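Local structure of probable acetolactate synthase isozyme III (Small subunit) (Nitrosomonas europaea ATCC 19718, 2PC6) at residues 92-97 / 144-149. The protein is probably the small, regulatory-type subunit of an acetolactate synthase, built from an ACT domain followed by a second domain of the same clan. Numbering follows the deposited sequence.
Sequences KVRAVG and LILEIA
Leu146 lies over one face of the Arg94 guanidinium, its CD1 3.9 Å above the plane and offset toward the rim, with CD2 near NH2. The arginine chain bends at chi2 (61°) and chi3 (62°), which place CD and NE; NH1 bonds to Glu120 O and NH2 pairs with Glu160 of the second subunit. The same CD1 also rests 3.7 Å from Lys92 CG, apolar against apolar, where the two side chains cross obliquely. The lysine runs beside Glu147, pointing the same way, and its NZ meets the flat carboxylate nearly along the C-O axis of OE2 at 2.8 Å. Both ends of this buried salt bridge have further partners in the second subunit: Lys92 NZ reaches carbonyls of Ser157 and Gly159, Glu147 OE1 reaches Arg47. Val93 and Ile145, branched residues suited to strands, meet loosely on the opposite face. In the backbone, Lys92 N bonds to Glu147 O (2.9 Å), Lys92 O takes Leu146 N at 2.7 Å and, weakly, Glu147 N at 3.4 Å, while Arg94 N bonds to Leu144 O (3.0 Å). Leu146 and Glu147 both face Lys92: a classic beta bulge, joining antiparallel strand 83-94 to 145-157, outermost within this chain, in the 2-3-1-4 order of ACT-like ferredoxin folds.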
loop_
_atom_site.group_PDB
_atom_site.type_symbol
_atom_site.label_atom_id
_atom_site.label_comp_id
_atom_site.label_asym_id
_atom_site.label_seq_id
_atom_site.Cartn_x
_atom_site.Cartn_y
_atom_site.Cartn_z
ATOM N N LYS A 92 14.233 4.208 -6.066
ATOM C CA LYS A 92 15.586 4.728 -5.816
ATOM C C LYS A 92 16.439 4.478 -7.048
ATOM O O LYS A 92 16.538 3.352 -7.495
ATOM C CB LYS A 92 16.194 4.096 -4.557
ATOM C CG LYS A 92 17.661 4.356 -4.356
ATOM C CD LYS A 92 18.236 3.548 -3.161
ATOM C CE LYS A 92 17.499 3.930 -1.878
ATOM N NZ LYS A 92 17.914 3.101 -0.719
ATOM N N VAL A 93 17.034 5.538 -7.589
ATOM C CA VAL A 93 17.699 5.504 -8.874
ATOM C C VAL A 93 19.099 6.046 -8.745
ATOM O O VAL A 93 19.359 6.970 -7.969
ATOM C CB VAL A 93 16.972 6.386 -9.957
ATOM C CG1 VAL A 93 15.667 5.772 -10.381
ATOM C CG2 VAL A 93 16.773 7.861 -9.447
ATOM N N ARG A 94 19.993 5.448 -9.517
ATOM C CA ARG A 94 21.347 5.855 -9.647
ATOM C C ARG A 94 21.297 7.122 -10.481
ATOM O O ARG A 94 20.650 7.154 -11.525
ATOM C CB ARG A 94 22.092 4.721 -10.367
ATOM C CG ARG A 94 23.522 4.995 -10.861
ATOM C CD ARG A 94 24.505 5.345 -9.745
ATOM N NE ARG A 94 24.739 4.315 -8.737
ATOM C CZ ARG A 94 24.579 4.506 -7.432
ATOM N NH1 ARG A 94 24.133 5.678 -6.992
ATOM N NH2 ARG A 94 24.835 3.536 -6.564
ATOM N N ALA A 95 21.948 8.182 -10.023
ATOM C CA ALA A 95 21.853 9.430 -10.729
ATOM C C ALA A 95 23.176 10.156 -10.657
ATOM O O ALA A 95 23.407 10.911 -9.724
ATOM C CB ALA A 95 20.674 10.307 -10.183
ATOM N N VAL A 96 24.020 9.919 -11.661
ATOM C CA VAL A 96 25.316 10.561 -11.781
ATOM C C VAL A 96 25.507 11.164 -13.189
ATOM O O VAL A 96 24.993 10.625 -14.189
ATOM C CB VAL A 96 26.497 9.588 -11.379
ATOM C CG1 VAL A 96 26.018 8.488 -10.408
ATOM C CG2 VAL A 96 27.164 8.948 -12.594
ATOM N N GLY A 97 26.243 12.286 -13.240
ATOM C CA GLY A 97 26.429 13.098 -14.443
ATOM C C GLY A 97 25.127 13.504 -15.097
ATOM O O GLY A 97 24.165 13.986 -14.448
ATOM N N LEU A 144 19.350 1.863 -14.286
ATOM C CA LEU A 144 19.326 2.894 -13.260
ATOM C C LEU A 144 18.550 2.500 -12.026
ATOM O O LEU A 144 18.793 3.047 -10.961
ATOM C CB LEU A 144 18.845 4.250 -13.781
ATOM C CG LEU A 144 19.700 4.721 -14.952
ATOM C CD1 LEU A 144 19.269 6.071 -15.540
ATOM C CD2 LEU A 144 21.168 4.700 -14.557
ATOM N N ILE A 145 17.626 1.569 -12.098
ATOM C CA ILE A 145 16.842 1.424 -10.888
ATOM C C ILE A 145 17.608 0.676 -9.817
ATOM O O ILE A 145 18.047 -0.439 -10.045
ATOM C CB ILE A 145 15.515 0.792 -11.177
ATOM C CG1 ILE A 145 14.658 1.836 -11.900
ATOM C CG2 ILE A 145 14.839 0.351 -9.877
ATOM C CD1 ILE A 145 13.481 1.230 -12.599
ATOM N N LEU A 146 17.805 1.275 -8.650
ATOM C CA LEU A 146 18.470 0.515 -7.574
ATOM C C LEU A 146 17.528 -0.403 -6.795
ATOM O O LEU A 146 17.876 -1.557 -6.510
ATOM C CB LEU A 146 19.219 1.428 -6.613
ATOM C CG LEU A 146 20.345 2.252 -7.219
ATOM C CD1 LEU A 146 20.718 3.356 -6.261
ATOM C CD2 LEU A 146 21.522 1.331 -7.475
ATOM N N GLU A 147 16.356 0.121 -6.430
ATOM C CA GLU A 147 15.253 -0.677 -5.836
ATOM C C GLU A 147 13.975 0.177 -5.884
ATOM O O GLU A 147 14.031 1.366 -6.159
ATOM C CB GLU A 147 15.568 -1.110 -4.395
ATOM C CG GLU A 147 15.822 0.078 -3.515
ATOM C CD GLU A 147 16.195 -0.261 -2.086
ATOM O OE1 GLU A 147 16.062 -1.423 -1.648
ATOM O OE2 GLU A 147 16.643 0.671 -1.380
ATOM N N ILE A 148 12.851 -0.438 -5.588
ATOM C CA ILE A 148 11.523 0.154 -5.742
ATOM C C ILE A 148 10.619 -0.373 -4.622
ATOM O O ILE A 148 10.656 -1.559 -4.313
ATOM C CB ILE A 148 10.916 -0.304 -7.089
ATOM C CG1 ILE A 148 11.383 0.599 -8.212
ATOM C CG2 ILE A 148 9.372 -0.379 -7.061
ATOM C CD1 ILE A 148 10.780 0.098 -9.555
ATOM N N ALA A 149 9.830 0.517 -4.015
ATOM C CA ALA A 149 8.822 0.140 -3.039
ATOM C C ALA A 149 7.538 0.848 -3.406
ATOM O O ALA A 149 7.449 2.076 -3.484
ATOM C CB ALA A 149 9.247 0.454 -1.644
#